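Local coordinates for protein cryptic loci regulator 2 (Schizosaccharomyces pombe 972h-, PDB 5IKJ) that acts upstream of histone deacetylases in heterochromatic transcriptional silencing and is required for proper nucleosome positioning as part of the SHREC repressor complex, at residues A[15-20]-A[192-197]; A[41-46]-A[153-158]; A[234-239]-A[459-464]; A[464-469]-A[496-501]. One frame throughout, in Å; residues are numbered along the deposited sequence.

Interaction 1: A[15-20]-A[192-197]; sequences ITCVWS and WLISDL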
# COMPACT_ATOMS: atom_id res chain seq x y z
N ILE A 15 12.17 -22.99 4.95
CA ILE A 15 11.80 -22.01 5.97
C ILE A 15 11.72 -22.69 7.32
O ILE A 15 11.18 -23.80 7.44
CB ILE A 15 10.46 -21.33 5.61
CG1 ILE A 15 10.62 -20.47 4.35
CG2 ILE A 15 9.96 -20.47 6.77
CD1 ILE A 15 9.30 -20.02 3.75
N THR A 16 12.25 -22.03 8.35
CA THR A 16 12.16 -22.50 9.72
C THR A 16 11.64 -21.38 10.61
O THR A 16 11.92 -20.20 10.38
CB THR A 16 13.52 -22.98 10.26
OG1 THR A 16 14.12 -23.88 9.31
CG2 THR A 16 13.37 -23.69 11.59
N CYS A 17 10.87 -21.76 11.63
CA CYS A 17 10.34 -20.79 12.58
C CYS A 17 11.37 -20.51 13.67
O CYS A 17 11.94 -21.44 14.25
CB CYS A 17 9.04 -21.31 13.20
SG CYS A 17 7.64 -21.29 12.08
N VAL A 18 11.59 -19.23 13.96
CA VAL A 18 12.53 -18.85 15.01
C VAL A 18 11.98 -19.24 16.38
O VAL A 18 12.72 -19.72 17.25
CB VAL A 18 12.84 -17.35 14.93
CG1 VAL A 18 13.58 -16.87 16.18
CG2 VAL A 18 13.67 -17.05 13.69
N TRP A 19 10.68 -19.05 16.60
CA TRP A 19 10.06 -19.36 17.88
C TRP A 19 8.70 -20.00 17.64
O TRP A 19 8.13 -19.90 16.55
CB TRP A 19 9.92 -18.11 18.76
CG TRP A 19 8.65 -17.34 18.52
CD1 TRP A 19 8.39 -16.49 17.48
CD2 TRP A 19 7.48 -17.35 19.34
NE1 TRP A 19 7.12 -15.98 17.61
CE2 TRP A 19 6.54 -16.49 18.74
CE3 TRP A 19 7.13 -18.00 20.52
CZ2 TRP A 19 5.28 -16.26 19.28
CZ3 TRP A 19 5.87 -17.78 21.06
CH2 TRP A 19 4.97 -16.91 20.44
N SER A 20 8.18 -20.65 18.68
CA SER A 20 6.92 -21.37 18.58
C SER A 20 6.23 -21.37 19.93
O SER A 20 6.86 -21.55 20.97
CB SER A 20 7.14 -22.82 18.12
OG SER A 20 6.01 -23.62 18.39
N TRP A 192 1.40 -15.26 12.03
CA TRP A 192 1.59 -14.48 13.25
C TRP A 192 2.87 -14.88 13.97
O TRP A 192 3.55 -14.03 14.56
CB TRP A 192 0.38 -14.67 14.17
CG TRP A 192 0.55 -14.07 15.53
CD1 TRP A 192 0.39 -12.76 15.88
CD2 TRP A 192 0.91 -14.76 16.73
NE1 TRP A 192 0.63 -12.59 17.22
CE2 TRP A 192 0.95 -13.80 17.77
CE3 TRP A 192 1.21 -16.09 17.04
CZ2 TRP A 192 1.27 -14.14 19.08
CZ3 TRP A 192 1.53 -16.42 18.34
CH2 TRP A 192 1.56 -15.45 19.35
N LEU A 193 3.22 -16.17 13.93
CA LEU A 193 4.41 -16.63 14.63
C LEU A 193 5.68 -16.01 14.06
O LEU A 193 6.61 -15.70 14.81
CB LEU A 193 4.50 -18.16 14.57
CG LEU A 193 3.64 -18.95 15.55
CD1 LEU A 193 3.70 -20.43 15.23
CD2 LEU A 193 4.07 -18.69 16.99
N ILE A 194 5.72 -15.80 12.75
CA ILE A 194 6.92 -15.26 12.12
C ILE A 194 6.89 -13.74 11.98
O ILE A 194 7.95 -13.13 11.74
CB ILE A 194 7.16 -15.90 10.74
CG1 ILE A 194 6.02 -15.55 9.79
CG2 ILE A 194 7.32 -17.40 10.86
CD1 ILE A 194 6.32 -14.40 8.88
N SER A 195 5.72 -13.11 12.11
CA SER A 195 5.58 -11.68 11.87
C SER A 195 5.53 -10.86 13.16
O SER A 195 6.24 -9.86 13.28
CB SER A 195 4.32 -11.41 11.04
OG SER A 195 4.54 -11.73 9.68
N ASP A 196 4.70 -11.26 14.13
CA ASP A 196 4.52 -10.47 15.34
C ASP A 196 5.76 -10.59 16.21
O ASP A 196 5.95 -11.60 16.90
CB ASP A 196 3.26 -10.91 16.08
CG ASP A 196 2.94 -10.02 17.27
OD1 ASP A 196 3.63 -8.99 17.45
OD2 ASP A 196 1.99 -10.33 18.01
N LEU A 197 6.60 -9.56 16.19
CA LEU A 197 7.84 -9.59 16.95
C LEU A 197 7.60 -9.44 18.45
O LEU A 197 8.47 -9.83 19.24
CB LEU A 197 8.77 -8.48 16.46
CG LEU A 197 9.17 -8.60 14.99
CD1 LEU A 197 9.81 -7.32 14.48
CD2 LEU A 197 10.12 -9.78 14.79
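W19 and L193 carry this contact, with W192 beside them. The indole of W19 meets the last turn of helix 183-195 in three ways. Its NE1 gives a weak, bent hydrogen bond to the backbone O of L193, 2.9 Å from NE1 to O with 122° at the hydrogen. Its benzene ring receives L193. CD2 of L193 lies over one face of the W19 ring, offset toward the rim, and is 3.6 Å from CZ2 of W19. The third partner is W192. The outer end of W192 packs on W19, with CH2 of W192 at the edge of the W19 ring, 3.8 Å from CZ2 of W19. The two indoles meet obliquely, with their six-membered rings inclined by 68°. A chi1 of 87° sets CG of W19 between the backbone N and the carbonyl carbon. The end of the indole comes near the helix.

Further back on strand 14-17 the contact is thinner. SG of C17 rests 4.1 Å from CG2 of I194. W192 NE1 donates to the backbone O of N200 and, weakly, to OD2 of D196. The W192 side chain also lies about 5 Å from the bound zinc ion and touches the zinc ligands H189 and C204.

O of L193 belongs to the last helical turn, where D196 is the first residue to leave helical geometry. The W19 N-H is thus spent on a helix-end carbonyl while its ring covers apolar carbon, so the contact is mainly hydrophobic with one weak polar tie.

Interaction 2: A[41-46]-A[153-158]; sequences SLKPLP and LYQRDS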
# COMPACT_ATOMS: atom_id res chain seq x y z
N SER A 41 -11.01 -41.68 14.06
CA SER A 41 -9.64 -42.02 14.40
C SER A 41 -8.68 -40.95 13.89
O SER A 41 -8.98 -40.20 12.96
CB SER A 41 -9.25 -43.38 13.80
OG SER A 41 -9.39 -43.38 12.39
N LEU A 42 -7.52 -40.88 14.54
CA LEU A 42 -6.46 -39.95 14.17
C LEU A 42 -5.19 -40.72 13.86
O LEU A 42 -4.79 -41.60 14.63
CB LEU A 42 -6.21 -38.93 15.28
CG LEU A 42 -7.21 -37.78 15.43
CD1 LEU A 42 -6.89 -36.95 16.66
CD2 LEU A 42 -7.23 -36.91 14.18
N LYS A 43 -4.57 -40.40 12.74
CA LYS A 43 -3.37 -41.09 12.27
C LYS A 43 -2.21 -40.11 12.18
O LYS A 43 -2.25 -39.19 11.34
CB LYS A 43 -3.64 -41.73 10.90
CG LYS A 43 -2.41 -42.29 10.20
CD LYS A 43 -2.82 -43.13 9.01
CE LYS A 43 -1.70 -43.27 8.00
NZ LYS A 43 -2.02 -44.28 6.95
N PRO A 44 -1.18 -40.23 13.02
CA PRO A 44 -0.07 -39.26 12.96
C PRO A 44 0.61 -39.27 11.60
O PRO A 44 0.85 -40.33 11.01
CB PRO A 44 0.87 -39.73 14.07
CG PRO A 44 0.03 -40.55 14.98
CD PRO A 44 -1.00 -41.20 14.11
N LEU A 45 0.94 -38.08 11.11
CA LEU A 45 1.68 -37.92 9.86
C LEU A 45 3.06 -37.37 10.18
O LEU A 45 3.22 -36.16 10.40
CB LEU A 45 0.93 -36.98 8.91
CG LEU A 45 -0.42 -37.45 8.37
CD1 LEU A 45 -0.97 -36.45 7.37
CD2 LEU A 45 -0.33 -38.84 7.74
N PRO A 46 4.10 -38.21 10.21
CA PRO A 46 5.43 -37.72 10.60
C PRO A 46 6.06 -36.88 9.50
O PRO A 46 5.54 -36.74 8.39
CB PRO A 46 6.21 -39.01 10.85
CG PRO A 46 5.59 -39.99 9.92
CD PRO A 46 4.12 -39.65 9.91
N LEU A 153 1.03 -33.07 13.28
CA LEU A 153 0.04 -33.21 12.21
C LEU A 153 -0.62 -34.58 12.28
O LEU A 153 -0.02 -35.56 12.73
CB LEU A 153 0.71 -33.01 10.85
CG LEU A 153 -0.19 -33.05 9.61
CD1 LEU A 153 -1.13 -31.86 9.58
CD2 LEU A 153 0.65 -33.11 8.35
N TYR A 154 -1.87 -34.64 11.82
CA TYR A 154 -2.65 -35.87 11.86
C TYR A 154 -3.56 -35.94 10.64
O TYR A 154 -3.96 -34.92 10.08
CB TYR A 154 -3.51 -35.96 13.13
CG TYR A 154 -2.74 -36.00 14.42
CD1 TYR A 154 -2.25 -34.84 15.00
CD2 TYR A 154 -2.50 -37.21 15.07
CE1 TYR A 154 -1.55 -34.88 16.19
CE2 TYR A 154 -1.80 -37.25 16.25
CZ TYR A 154 -1.33 -36.08 16.81
OH TYR A 154 -0.62 -36.13 17.99
N GLN A 155 -3.89 -37.17 10.25
CA GLN A 155 -4.97 -37.44 9.31
C GLN A 155 -6.17 -37.96 10.10
O GLN A 155 -6.03 -38.89 10.90
CB GLN A 155 -4.55 -38.46 8.26
CG GLN A 155 -5.55 -38.60 7.11
CD GLN A 155 -5.10 -39.61 6.06
OE1 GLN A 155 -4.59 -39.25 5.01
NE2 GLN A 155 -5.31 -40.89 6.35
N ARG A 156 -7.34 -37.36 9.87
CA ARG A 156 -8.56 -37.78 10.54
C ARG A 156 -9.58 -38.23 9.50
O ARG A 156 -9.83 -37.52 8.52
CB ARG A 156 -9.17 -36.67 11.39
CG ARG A 156 -10.17 -37.18 12.42
CD ARG A 156 -10.81 -36.06 13.21
NE ARG A 156 -11.93 -35.45 12.49
CZ ARG A 156 -13.20 -35.48 12.88
NH1 ARG A 156 -14.13 -34.88 12.14
NH2 ARG A 156 -13.57 -36.08 14.00
N ASP A 157 -10.16 -39.41 9.72
CA ASP A 157 -11.25 -39.89 8.89
C ASP A 157 -12.56 -39.22 9.28
O ASP A 157 -12.79 -38.91 10.45
CB ASP A 157 -11.38 -41.41 9.01
CG ASP A 157 -10.09 -42.14 8.67
OD1 ASP A 157 -9.36 -41.66 7.78
OD2 ASP A 157 -9.81 -43.18 9.30
N SER A 158 -13.41 -39.00 8.29
CA SER A 158 -14.72 -38.41 8.56
C SER A 158 -15.52 -39.33 9.47
O SER A 158 -15.39 -40.56 9.43
CB SER A 158 -15.47 -38.17 7.26
OG SER A 158 -15.76 -39.40 6.61
O HOH W 1 3.69 -34.17 12.28
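L42 and R156 face each other across two antiparallel strands. From L42, CB lies 4.1 Å from CD2 of Y154. CG stands anti to the carbonyl carbon (chi1 -77°). CD2 touches most: it is 3.4 Å from both CB and CG of R156, and it also reaches CD of R156 and CB of Y154. The methyl thus lies against the aliphatic part of the arginine, and the two side chains cross obliquely. The R156 guanidinium leads away, to a long, weak ion pair with E168.

Y154 lies on the same face, with P44 beside its ring. CG of P44 is 4.0 Å from CE2 of Y154. L45 packs on L153, with CD1 of L45 3.8 Å from CD2 of L153.

The backbones are joined by three hydrogen bonds. K43 and Q155 form a hydrogen-bonded pair in both directions, each N to O distance being 2.8 Å. N of L45 donates to O of L153. A water then links O of L45 to N of L153. The tip of Q155 turns to K51 of helix 50-67, and D157 forms a salt bridge with R167.

This pairing is that of an antiparallel beta sheet. Strand 42-44 is an outermost strand of a three-stranded sheet in this chain, with 152-156 in the middle and 168-172 beyond.

Interaction 3: A[234-239]-A[459-464]; sequences DTYTWP and LPRRLQ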
# COMPACT_ATOMS: atom_id res chain seq x y z
N ASP A 234 2.24 4.07 -5.51
CA ASP A 234 2.07 5.50 -5.75
C ASP A 234 3.34 6.29 -5.50
O ASP A 234 3.43 7.45 -5.93
CB ASP A 234 0.95 6.04 -4.86
CG ASP A 234 -0.44 5.72 -5.40
OD1 ASP A 234 -0.53 4.94 -6.37
OD2 ASP A 234 -1.43 6.24 -4.85
N THR A 235 4.33 5.71 -4.81
CA THR A 235 5.56 6.43 -4.50
C THR A 235 6.83 5.72 -4.95
O THR A 235 7.89 6.36 -4.96
CB THR A 235 5.66 6.68 -2.98
OG1 THR A 235 5.79 5.43 -2.29
CG2 THR A 235 4.43 7.40 -2.47
N TYR A 236 6.77 4.44 -5.33
CA TYR A 236 7.97 3.69 -5.68
C TYR A 236 7.80 2.93 -6.98
O TYR A 236 8.62 3.07 -7.90
CB TYR A 236 8.33 2.73 -4.54
CG TYR A 236 9.43 1.74 -4.87
CD1 TYR A 236 10.76 2.10 -4.76
CD2 TYR A 236 9.12 0.45 -5.27
CE1 TYR A 236 11.77 1.20 -5.06
CE2 TYR A 236 10.12 -0.46 -5.57
CZ TYR A 236 11.44 -0.08 -5.46
OH TYR A 236 12.43 -0.99 -5.76
N THR A 237 6.74 2.13 -7.10
CA THR A 237 6.62 1.20 -8.23
C THR A 237 6.11 1.90 -9.48
O THR A 237 6.77 1.89 -10.53
CB THR A 237 5.70 0.04 -7.85
OG1 THR A 237 5.88 -0.28 -6.47
CG2 THR A 237 6.03 -1.19 -8.69
N TRP A 238 4.93 2.51 -9.40
CA TRP A 238 4.31 3.19 -10.54
C TRP A 238 3.88 4.59 -10.11
O TRP A 238 2.70 4.94 -10.14
CB TRP A 238 3.12 2.39 -11.06
CG TRP A 238 3.35 0.91 -11.06
CD1 TRP A 238 2.84 -0.00 -10.18
CD2 TRP A 238 4.16 0.16 -11.98
NE1 TRP A 238 3.28 -1.27 -10.50
CE2 TRP A 238 4.08 -1.19 -11.60
CE3 TRP A 238 4.93 0.51 -13.10
CZ2 TRP A 238 4.76 -2.20 -12.29
CZ3 TRP A 238 5.59 -0.49 -13.78
CH2 TRP A 238 5.50 -1.83 -13.37
N PRO A 239 4.84 5.43 -9.71
CA PRO A 239 4.48 6.71 -9.08
C PRO A 239 3.95 7.76 -10.04
O PRO A 239 3.12 8.59 -9.64
CB PRO A 239 5.79 7.16 -8.42
CG PRO A 239 6.85 6.52 -9.25
CD PRO A 239 6.30 5.19 -9.66
N LEU A 459 19.07 8.90 -4.05
CA LEU A 459 17.73 9.34 -4.38
C LEU A 459 16.74 8.19 -4.22
O LEU A 459 17.11 7.02 -4.34
CB LEU A 459 17.67 9.85 -5.82
CG LEU A 459 18.44 11.12 -6.15
CD1 LEU A 459 18.38 11.39 -7.64
CD2 LEU A 459 17.91 12.31 -5.38
N PRO A 460 15.47 8.48 -3.95
CA PRO A 460 14.44 7.44 -4.06
C PRO A 460 14.28 7.01 -5.51
O PRO A 460 14.58 7.75 -6.45
CB PRO A 460 13.18 8.11 -3.53
CG PRO A 460 13.44 9.57 -3.61
CD PRO A 460 14.92 9.73 -3.41
N ARG A 461 13.79 5.78 -5.68
CA ARG A 461 13.66 5.21 -7.02
C ARG A 461 12.86 6.13 -7.94
O ARG A 461 13.19 6.27 -9.12
CB ARG A 461 13.00 3.83 -6.94
CG ARG A 461 13.16 3.00 -8.20
CD ARG A 461 11.81 2.58 -8.76
NE ARG A 461 11.95 1.88 -10.03
CZ ARG A 461 10.95 1.69 -10.89
NH1 ARG A 461 9.74 2.15 -10.63
NH2 ARG A 461 11.18 1.04 -12.02
N ARG A 462 11.81 6.75 -7.41
CA ARG A 462 10.99 7.65 -8.21
C ARG A 462 11.83 8.75 -8.85
O ARG A 462 11.71 9.02 -10.05
CB ARG A 462 9.89 8.25 -7.33
CG ARG A 462 8.96 9.23 -8.03
CD ARG A 462 7.92 9.74 -7.04
NE ARG A 462 6.88 10.55 -7.66
CZ ARG A 462 5.87 11.11 -6.98
NH1 ARG A 462 5.78 10.94 -5.67
NH2 ARG A 462 4.96 11.83 -7.62
N LEU A 463 12.70 9.39 -8.07
CA LEU A 463 13.52 10.47 -8.60
C LEU A 463 14.67 9.95 -9.46
O LEU A 463 15.07 10.61 -10.42
CB LEU A 463 14.06 11.33 -7.46
CG LEU A 463 13.04 12.19 -6.72
CD1 LEU A 463 13.71 12.99 -5.61
CD2 LEU A 463 12.30 13.13 -7.66
N GLN A 464 15.21 8.77 -9.13
CA GLN A 464 16.21 8.15 -10.01
C GLN A 464 15.66 7.98 -11.42
O GLN A 464 16.37 8.20 -12.40
CB GLN A 464 16.64 6.80 -9.44
CG GLN A 464 17.44 6.87 -8.15
CD GLN A 464 17.77 5.49 -7.61
OE1 GLN A 464 17.33 4.48 -8.15
NE2 GLN A 464 18.55 5.45 -6.53
O HOH W 2 7.71 9.35 -4.04
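NH1 of R461 holds two backbone carbonyls at the end of helix 214-237. It donates to O of Y236 at 3.1 Å with an angle of 157°, lying in the carbonyl plane. Its second bond, to O of T237, is weak and strongly bent, at 3.0 Å. Both oxygens lie near the edge of the guanidinium. The arginine positive charge would probably be favoured by these carbonyls at the C-terminal end of the helix.

CB of R461 is 3.5 Å from CE1 of Y236. A bend at chi2 (-123°) places CD of R461, which lies over one face of the Y236 ring, toward the rim, and 3.3 Å from O of Y236.

R462 takes a different route. Its extended chain runs past P239 in the opposite direction, with CD of R462 3.6 Å from CB of P239. A water bridges NH1 of R462 to O of T235. The charged end is held by salt bridges to D393 and E497.

P460 is at the N-cap of helix 461-469, so both arginines come from that helix's first turn. The contact is buried. L78 of helix 75-82 touches T237 and R461, and L394 of strand 394-397 packs on R462. An acidic side chain of another protein chain accepts the backbone N-H of R461. The end of the long helix thus meets the start of helix 461-469.

Interaction 4: A[464-469]-A[496-501]; sequences QMVSKL and YEPWFV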
# COMPACT_ATOMS: atom_id res chain seq x y z
N GLN A 464 15.21 8.77 -9.13
CA GLN A 464 16.21 8.15 -10.01
C GLN A 464 15.66 7.98 -11.42
O GLN A 464 16.37 8.20 -12.40
CB GLN A 464 16.64 6.80 -9.44
CG GLN A 464 17.44 6.87 -8.15
CD GLN A 464 17.77 5.49 -7.61
OE1 GLN A 464 17.33 4.48 -8.15
NE2 GLN A 464 18.55 5.45 -6.53
N MET A 465 14.39 7.58 -11.53
CA MET A 465 13.79 7.35 -12.84
C MET A 465 13.51 8.67 -13.55
O MET A 465 13.73 8.79 -14.76
CB MET A 465 12.51 6.53 -12.69
CG MET A 465 12.76 5.09 -12.27
SD MET A 465 13.63 4.11 -13.51
CE MET A 465 12.49 4.18 -14.88
N VAL A 466 13.01 9.67 -12.82
CA VAL A 466 12.81 10.99 -13.41
C VAL A 466 14.12 11.53 -13.97
O VAL A 466 14.14 12.22 -14.99
CB VAL A 466 12.20 11.96 -12.37
CG1 VAL A 466 12.16 13.39 -12.92
CG2 VAL A 466 10.81 11.51 -11.98
N SER A 467 15.24 11.22 -13.31
CA SER A 467 16.54 11.69 -13.79
C SER A 467 16.94 10.99 -15.08
O SER A 467 17.44 11.63 -16.01
CB SER A 467 17.60 11.49 -12.71
OG SER A 467 17.35 12.32 -11.59
N LYS A 468 16.72 9.68 -15.15
CA LYS A 468 17.06 8.94 -16.36
C LYS A 468 16.19 9.36 -17.54
O LYS A 468 16.65 9.34 -18.69
CB LYS A 468 16.90 7.43 -16.12
CG LYS A 468 17.81 6.87 -15.04
CD LYS A 468 17.33 5.51 -14.56
CE LYS A 468 17.27 4.48 -15.68
NZ LYS A 468 16.78 3.16 -15.21
N LEU A 469 14.95 9.76 -17.28
CA LEU A 469 13.98 10.03 -18.34
C LEU A 469 13.80 11.51 -18.64
O LEU A 469 12.94 11.86 -19.45
CB LEU A 469 12.62 9.42 -17.96
CG LEU A 469 12.62 7.92 -17.63
CD1 LEU A 469 11.22 7.47 -17.27
CD2 LEU A 469 13.17 7.10 -18.79
N TYR A 496 4.39 16.74 -9.33
CA TYR A 496 4.25 15.86 -10.49
C TYR A 496 5.54 15.84 -11.29
O TYR A 496 6.27 16.84 -11.35
CB TYR A 496 3.09 16.31 -11.39
CG TYR A 496 1.73 16.23 -10.73
CD1 TYR A 496 1.06 15.02 -10.63
CD2 TYR A 496 1.11 17.37 -10.23
CE1 TYR A 496 -0.19 14.95 -10.04
CE2 TYR A 496 -0.13 17.30 -9.64
CZ TYR A 496 -0.78 16.09 -9.54
OH TYR A 496 -2.02 16.02 -8.95
N GLU A 497 5.82 14.69 -11.89
CA GLU A 497 7.00 14.55 -12.72
C GLU A 497 6.99 15.62 -13.81
O GLU A 497 5.92 16.07 -14.23
CB GLU A 497 7.07 13.15 -13.33
CG GLU A 497 7.31 12.02 -12.32
CD GLU A 497 6.09 11.73 -11.46
OE1 GLU A 497 5.01 12.28 -11.75
OE2 GLU A 497 6.22 10.96 -10.49
N PRO A 498 8.17 16.07 -14.26
CA PRO A 498 8.20 17.25 -15.14
C PRO A 498 7.45 17.07 -16.45
O PRO A 498 6.96 18.06 -17.01
CB PRO A 498 9.70 17.48 -15.36
CG PRO A 498 10.34 16.16 -15.11
CD PRO A 498 9.50 15.48 -14.07
N TRP A 499 7.34 15.84 -16.95
CA TRP A 499 6.58 15.58 -18.17
C TRP A 499 5.09 15.42 -17.90
O TRP A 499 4.31 15.38 -18.86
CB TRP A 499 7.10 14.32 -18.86
CG TRP A 499 6.93 13.07 -18.04
CD1 TRP A 499 5.78 12.35 -17.87
CD2 TRP A 499 7.93 12.41 -17.26
NE1 TRP A 499 6.01 11.27 -17.05
CE2 TRP A 499 7.32 11.29 -16.66
CE3 TRP A 499 9.29 12.65 -17.02
CZ2 TRP A 499 8.02 10.41 -15.83
CZ3 TRP A 499 9.98 11.78 -16.20
CH2 TRP A 499 9.35 10.67 -15.62
N PHE A 500 4.68 15.33 -16.64
CA PHE A 500 3.32 14.93 -16.31
C PHE A 500 2.29 15.95 -16.76
O PHE A 500 1.15 15.58 -17.08
CB PHE A 500 3.20 14.69 -14.80
CG PHE A 500 1.96 13.96 -14.39
CD1 PHE A 500 1.90 12.58 -14.46
CD2 PHE A 500 0.85 14.65 -13.93
CE1 PHE A 500 0.76 11.90 -14.08
CE2 PHE A 500 -0.29 13.97 -13.54
CZ PHE A 500 -0.33 12.60 -13.62
N VAL A 501 2.65 17.23 -16.80
CA VAL A 501 1.69 18.30 -17.07
C VAL A 501 2.35 19.34 -17.96
O VAL A 501 3.23 20.07 -17.51
CB VAL A 501 1.17 18.96 -15.78
CG1 VAL A 501 -0.06 19.81 -16.09
CG2 VAL A 501 0.85 17.92 -14.73
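V466 faces P498 tip to tip, and its two methyls are shared between different partners. CG1 of V466, anti to the backbone N (chi1 173°), reaches CD of P498 at 3.6 Å. CG2 of V466 touches CG of E497, also at 3.6 Å, with the two side chains crossing at about a right angle. The same CG2 of V466 is 4.0 Å from CH2 of W499.

W499 lies obliquely against the helix. Its CZ3 is 4.0 Å from CB of L469, and its CH2 is 4.1 Å from CD1 of the same leucine. The ring thus spans V466 and L469, which are three residues apart on one side of the helix. CB of E497 sits over the centre of one face of the W499 ring. A type I turn from E497 to F500, closed by F500 N to E497 O, brings E497, P498 and W499 together. No hydrogen bond crosses between the two segments; the contact is apolar.

Around the contact, F284 and V285 of helix 278-285 pack on W499. F474 of strand 472-476 touches V466, and T472 touches P498. Helix 461-469 is thus joined to the loop that follows strand 491-494.

How the interactions relate
From the N terminus, strand 14-17 opens interaction 1, which closes at the end of helix 183-195; its segments are 172 residues apart at their nearest ends. Interaction 2 is contained within that span, joining strands 42-44 and 152-156; the two have centres 25 Å apart and do not touch. Interaction 3 then opens at the end of helix 214-237 and closes on helix 461-469, over a span with far more strand than helix. Interaction 4 follows in series, joining that same helix to the loop after strand 491-494. Interactions 3 and 4 share Q464 and touch through a salt bridge. Interactions 2 and 4 lie about 59 Å apart between centres.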